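Local coordinates for carbohydrate kinase, pfkB family (Enterococcus faecalis, PDB 3KTN), which probably phosphorylates a sugar acid, as a putative 2-keto-3-deoxygluconate kinase of the ribokinase-like PfkB family that binds magnesium, at residues E50-L62 against A112-F126. Sequence-based numbering, arbitrary orientation.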
loop_
_atom_site.group_PDB
_atom_site.type_symbol
_atom_site.label_atom_id
_atom_site.label_comp_id
_atom_site.label_asym_id
_atom_site.label_seq_id
_atom_site.Cartn_x
_atom_site.Cartn_y
_atom_site.Cartn_z
ATOM N N GLU A 50 -19.007 -29.674 4.254
ATOM C CA GLU A 50 -20.032 -28.711 3.898
ATOM C C GLU A 50 -20.341 -27.927 5.158
ATOM O O GLU A 50 -20.636 -28.512 6.200
ATOM C CB GLU A 50 -21.278 -29.427 3.395
ATOM C CG GLU A 50 -21.064 -30.137 2.078
ATOM C CD GLU A 50 -22.343 -30.736 1.538
ATOM O OE1 GLU A 50 -23.325 -29.984 1.362
ATOM O OE2 GLU A 50 -22.364 -31.960 1.287
ATOM N N THR A 51 -20.277 -26.603 5.063
ATOM C CA THR A 51 -20.513 -25.755 6.223
ATOM C C THR A 51 -21.493 -24.630 5.934
ATOM O O THR A 51 -21.618 -24.174 4.800
ATOM C CB THR A 51 -19.186 -25.133 6.712
ATOM O OG1 THR A 51 -18.740 -24.153 5.767
ATOM C CG2 THR A 51 -18.118 -26.202 6.831
ATOM N N ALA A 52 -22.183 -24.178 6.973
ATOM C CA ALA A 52 -23.144 -23.103 6.832
ATOM C C ALA A 52 -23.235 -22.342 8.145
ATOM O O ALA A 52 -23.282 -22.945 9.220
ATOM C CB ALA A 52 -24.510 -23.665 6.451
ATOM N N LEU A 53 -23.259 -21.017 8.059
ATOM C CA LEU A 53 -23.338 -20.191 9.249
ATOM C C LEU A 53 -24.748 -19.669 9.469
ATOM O O LEU A 53 -25.375 -19.144 8.549
ATOM C CB LEU A 53 -22.374 -19.004 9.138
ATOM C CG LEU A 53 -22.342 -18.040 10.323
ATOM C CD1 LEU A 53 -21.840 -18.779 11.560
ATOM C CD2 LEU A 53 -21.426 -16.859 10.005
ATOM N N ILE A 54 -25.243 -19.819 10.692
ATOM C CA ILE A 54 -26.565 -19.331 11.041
ATOM C C ILE A 54 -26.342 -18.061 11.848
ATOM O O ILE A 54 -25.804 -18.109 12.950
ATOM C CB ILE A 54 -27.340 -20.354 11.906
ATOM C CG1 ILE A 54 -27.414 -21.695 11.176
ATOM C CG2 ILE A 54 -28.738 -19.830 12.197
ATOM C CD1 ILE A 54 -28.019 -22.820 12.003
ATOM N N THR A 55 -26.753 -16.926 11.296
ATOM C CA THR A 55 -26.568 -15.648 11.966
ATOM C C THR A 55 -27.336 -14.591 11.182
ATOM O O THR A 55 -28.077 -14.915 10.258
ATOM C CB THR A 55 -25.067 -15.263 11.979
ATOM O OG1 THR A 55 -24.852 -14.130 12.833
ATOM C CG2 THR A 55 -24.613 -14.918 10.571
ATOM N N LYS A 56 -27.156 -13.329 11.556
ATOM C CA LYS A 56 -27.804 -12.224 10.855
ATOM C C LYS A 56 -26.761 -11.174 10.489
ATOM O O LYS A 56 -25.764 -10.998 11.197
ATOM C CB LYS A 56 -28.866 -11.538 11.728
ATOM C CG LYS A 56 -30.014 -12.425 12.199
ATOM C CD LYS A 56 -30.883 -12.917 11.052
ATOM C CE LYS A 56 -32.061 -13.744 11.585
ATOM N NZ LYS A 56 -32.757 -14.504 10.512
ATOM N N LEU A 57 -27.001 -10.486 9.381
ATOM C CA LEU A 57 -26.138 -9.402 8.928
ATOM C C LEU A 57 -27.071 -8.314 8.424
ATOM O O LEU A 57 -28.118 -8.608 7.845
ATOM C CB LEU A 57 -25.193 -9.863 7.810
ATOM C CG LEU A 57 -23.989 -10.691 8.277
ATOM C CD1 LEU A 57 -23.148 -11.128 7.076
ATOM C CD2 LEU A 57 -23.154 -9.863 9.228
ATOM N N PRO A 58 -26.709 -7.039 8.641
ATOM C CA PRO A 58 -27.567 -5.946 8.184
ATOM C C PRO A 58 -27.723 -5.937 6.675
ATOM O O PRO A 58 -26.814 -6.351 5.943
ATOM C CB PRO A 58 -26.843 -4.707 8.699
ATOM C CG PRO A 58 -25.405 -5.119 8.618
ATOM C CD PRO A 58 -25.449 -6.513 9.196
ATOM N N ALA A 59 -28.882 -5.473 6.217
ATOM C CA ALA A 59 -29.152 -5.398 4.792
ATOM C C ALA A 59 -28.585 -4.088 4.253
ATOM O O ALA A 59 -29.326 -3.157 3.942
ATOM C CB ALA A 59 -30.669 -5.476 4.520
ATOM N N ASN A 60 -27.262 -4.007 4.196
ATOM C CA ASN A 60 -26.592 -2.840 3.644
ATOM C C ASN A 60 -25.315 -3.335 2.964
ATOM O O ASN A 60 -25.017 -4.534 2.998
ATOM C CB ASN A 60 -26.307 -1.775 4.722
ATOM C CG ASN A 60 -25.378 -2.259 5.815
ATOM O OD1 ASN A 60 -24.459 -3.038 5.572
ATOM N ND2 ASN A 60 -25.600 -1.771 7.031
ATOM N N ARG A 61 -24.568 -2.434 2.340
ATOM C CA ARG A 61 -23.363 -2.832 1.620
ATOM C C ARG A 61 -22.319 -3.538 2.477
ATOM O O ARG A 61 -21.603 -4.415 1.990
ATOM C CB ARG A 61 -22.766 -1.608 0.920
ATOM C CG ARG A 61 -23.705 -1.025 -0.153
ATOM C CD ARG A 61 -23.289 0.380 -0.552
ATOM N NE ARG A 61 -22.002 0.399 -1.240
ATOM C CZ ARG A 61 -21.841 0.122 -2.530
ATOM N NH1 ARG A 61 -22.895 -0.191 -3.276
ATOM N NH2 ARG A 61 -20.628 0.157 -3.074
ATOM N N LEU A 62 -22.239 -3.171 3.750
ATOM C CA LEU A 62 -21.280 -3.802 4.646
ATOM C C LEU A 62 -21.733 -5.236 4.915
ATOM O O LEU A 62 -20.922 -6.173 4.918
ATOM C CB LEU A 62 -21.183 -3.020 5.955
ATOM C CG LEU A 62 -20.089 -3.477 6.922
ATOM C CD1 LEU A 62 -18.714 -3.254 6.297
ATOM C CD2 LEU A 62 -20.213 -2.686 8.224
ATOM N N ALA A 112 -26.472 -6.821 14.401
ATOM C CA ALA A 112 -27.566 -7.539 13.770
ATOM C C ALA A 112 -27.783 -8.883 14.469
ATOM O O ALA A 112 -28.917 -9.324 14.657
ATOM C CB ALA A 112 -27.254 -7.767 12.301
ATOM N N PHE A 113 -26.691 -9.537 14.850
ATOM C CA PHE A 113 -26.789 -10.822 15.528
ATOM C C PHE A 113 -27.269 -10.636 16.967
ATOM O O PHE A 113 -28.084 -11.410 17.459
ATOM C CB PHE A 113 -25.433 -11.520 15.537
ATOM C CG PHE A 113 -25.423 -12.824 16.284
ATOM C CD1 PHE A 113 -26.176 -13.903 15.838
ATOM C CD2 PHE A 113 -24.619 -12.987 17.409
ATOM C CE1 PHE A 113 -26.124 -15.137 16.501
ATOM C CE2 PHE A 113 -24.560 -14.215 18.080
ATOM C CZ PHE A 113 -25.310 -15.289 17.623
ATOM N N GLY A 114 -26.764 -9.599 17.623
ATOM C CA GLY A 114 -27.136 -9.328 18.997
ATOM C C GLY A 114 -28.593 -8.966 19.245
ATOM O O GLY A 114 -29.095 -9.173 20.353
ATOM N N ILE A 115 -29.273 -8.422 18.237
ATOM C CA ILE A 115 -30.670 -8.032 18.395
ATOM C C ILE A 115 -31.651 -9.045 17.812
ATOM O O ILE A 115 -32.858 -8.812 17.801
ATOM C CB ILE A 115 -30.962 -6.661 17.742
ATOM C CG1 ILE A 115 -30.901 -6.773 16.219
ATOM C CG2 ILE A 115 -29.962 -5.629 18.228
ATOM C CD1 ILE A 115 -31.458 -5.559 15.507
ATOM N N SER A 116 -31.140 -10.163 17.315
ATOM C CA SER A 116 -32.008 -11.178 16.743
ATOM C C SER A 116 -32.379 -12.222 17.797
ATOM O O SER A 116 -31.591 -12.528 18.693
ATOM C CB SER A 116 -31.321 -11.850 15.557
ATOM O OG SER A 116 -30.149 -12.523 15.971
ATOM N N GLU A 117 -33.588 -12.763 17.685
ATOM C CA GLU A 117 -34.070 -13.759 18.631
ATOM C C GLU A 117 -34.439 -15.067 17.950
ATOM O O GLU A 117 -34.533 -15.140 16.725
ATOM C CB GLU A 117 -35.269 -13.201 19.401
ATOM C CG GLU A 117 -36.182 -12.330 18.556
ATOM C CD GLU A 117 -37.173 -11.538 19.389
ATOM O OE1 GLU A 117 -37.879 -10.680 18.812
ATOM O OE2 GLU A 117 -37.247 -11.773 20.617
ATOM N N ALA A 118 -34.645 -16.100 18.759
ATOM C CA ALA A 118 -34.985 -17.423 18.257
ATOM C C ALA A 118 -36.078 -17.419 17.197
ATOM O O ALA A 118 -36.013 -18.186 16.236
ATOM C CB ALA A 118 -35.387 -18.323 19.414
ATOM N N LYS A 119 -37.076 -16.553 17.358
ATOM C CA LYS A 119 -38.174 -16.506 16.399
ATOM C C LYS A 119 -37.745 -15.989 15.029
ATOM O O LYS A 119 -38.477 -16.137 14.051
ATOM C CB LYS A 119 -39.337 -15.662 16.940
ATOM C CG LYS A 119 -39.097 -14.160 16.957
ATOM C CD LYS A 119 -40.346 -13.419 17.434
ATOM C CE LYS A 119 -40.157 -11.911 17.373
ATOM N NZ LYS A 119 -41.351 -11.157 17.854
ATOM N N ASP A 120 -36.562 -15.387 14.956
ATOM C CA ASP A 120 -36.060 -14.877 13.684
ATOM C C ASP A 120 -35.361 -15.980 12.893
ATOM O O ASP A 120 -35.028 -15.793 11.726
ATOM C CB ASP A 120 -35.078 -13.726 13.909
ATOM C CG ASP A 120 -35.717 -12.532 14.585
ATOM O OD1 ASP A 120 -36.805 -12.108 14.140
ATOM O OD2 ASP A 120 -35.127 -12.011 15.556
ATOM N N TYR A 121 -35.148 -17.131 13.525
ATOM C CA TYR A 121 -34.467 -18.248 12.874
ATOM C C TYR A 121 -35.351 -19.476 12.686
ATOM O O TYR A 121 -36.070 -19.878 13.599
ATOM C CB TYR A 121 -33.243 -18.667 13.691
ATOM C CG TYR A 121 -32.207 -17.584 13.911
ATOM C CD1 TYR A 121 -31.212 -17.326 12.962
ATOM C CD2 TYR A 121 -32.200 -16.842 15.090
ATOM C CE1 TYR A 121 -30.230 -16.351 13.194
ATOM C CE2 TYR A 121 -31.237 -15.876 15.330
ATOM C CZ TYR A 121 -30.255 -15.632 14.386
ATOM O OH TYR A 121 -29.306 -14.674 14.658
ATOM N N ASP A 122 -35.275 -20.085 11.508
ATOM C CA ASP A 122 -36.055 -21.285 11.238
ATOM C C ASP A 122 -35.181 -22.487 11.565
ATOM O O ASP A 122 -34.776 -23.229 10.671
ATOM C CB ASP A 122 -36.468 -21.344 9.769
ATOM C CG ASP A 122 -37.552 -22.381 9.511
ATOM O OD1 ASP A 122 -37.471 -23.489 10.086
ATOM O OD2 ASP A 122 -38.480 -22.087 8.728
ATOM N N PHE A 123 -34.899 -22.677 12.851
ATOM C CA PHE A 123 -34.051 -23.780 13.298
ATOM C C PHE A 123 -34.517 -25.148 12.821
ATOM O O PHE A 123 -33.697 -26.008 12.494
ATOM C CB PHE A 123 -33.936 -23.782 14.825
ATOM C CG PHE A 123 -33.211 -22.584 15.384
ATOM C CD1 PHE A 123 -31.988 -22.180 14.852
ATOM C CD2 PHE A 123 -33.738 -21.874 16.457
ATOM C CE1 PHE A 123 -31.302 -21.087 15.382
ATOM C CE2 PHE A 123 -33.059 -20.781 16.996
ATOM C CZ PHE A 123 -31.838 -20.387 16.457
ATOM N N GLU A 124 -35.830 -25.348 12.786
ATOM C CA GLU A 124 -36.403 -26.615 12.339
ATOM C C GLU A 124 -35.886 -26.954 10.944
ATOM O O GLU A 124 -35.368 -28.045 10.706
ATOM C CB GLU A 124 -37.930 -26.518 12.298
ATOM C CG GLU A 124 -38.596 -26.234 13.633
ATOM C CD GLU A 124 -38.953 -27.499 14.389
ATOM O OE1 GLU A 124 -39.664 -28.353 13.816
ATOM O OE2 GLU A 124 -38.532 -27.638 15.556
ATOM N N ALA A 125 -36.033 -26.005 10.023
ATOM C CA ALA A 125 -35.596 -26.192 8.645
ATOM C C ALA A 125 -34.090 -26.397 8.511
ATOM O O ALA A 125 -33.638 -27.191 7.680
ATOM C CB ALA A 125 -36.030 -25.002 7.803
ATOM N N PHE A 126 -33.314 -25.684 9.325
ATOM C CA PHE A 126 -31.860 -25.797 9.259
ATOM C C PHE A 126 -31.384 -27.149 9.758
ATOM O O PHE A 126 -30.626 -27.841 9.074
ATOM C CB PHE A 126 -31.186 -24.697 10.086
ATOM C CG PHE A 126 -31.695 -23.316 9.793
ATOM C CD1 PHE A 126 -32.214 -22.995 8.541
ATOM C CD2 PHE A 126 -31.639 -22.325 10.768
ATOM C CE1 PHE A 126 -32.668 -21.707 8.263
ATOM C CE2 PHE A 126 -32.089 -21.032 10.500
ATOM C CZ PHE A 126 -32.606 -20.723 9.244
#
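Lys56 and Tyr121 run past each other in opposite directions, with Lys56 CE over one face of the Tyr121 ring, toward its rim. This CE sits 3.9 Å from the centroid of the Tyr121 ring, a CH-pi contact. The ammonium lies farther from the centre, in an off-centre cation-pi contact. A bend at chi2 (-65°) turns the lysine chain along the ring.

One hydrogen bond joins the segments: Lys56 NZ donates to Asp120 O over 2.9 Å, from above the carbonyl plane. The Asp120 carboxylate is engaged elsewhere. Its OD2 accepts from Glu117 N in a nearly straight bond (176°) and forms a salt bridge with Lys83. A short relay holds the tyrosine hydroxyl: Tyr121 OH donates to Ser116 OG at 2.7 Å, and Ser116 OG donates to Phe113 O. Lys56 CG rests against this relay, 3.4 Å from Tyr121 OH. Thr55 OG1 hydrogen-bonds to Gly9 O and also approaches Phe113 CD1 to 3.3 Å.

Strand 50-57 belongs to the large mixed sheet of the ribokinase-like fold, next to strand 4-8. Segment 112-126 runs from a loop through the short 3-10 segment 118-120 into the start of helix 123-127, and it packs against one side of this strand. Asp122 N-caps the helix through Ala125 N.

Ile54 makes most of the apolar contacts. Its CG2 lies 3.6 Å from Tyr121 CD1, and its CD1 is 3.9 Å from Phe126 CD2. Phe123 touches the same methyl, CG2, more loosely. Separately, Ala112 CB packs on Pro58 CD at 3.8 Å. Phe8 meets the rings of both Phe113 and Tyr121.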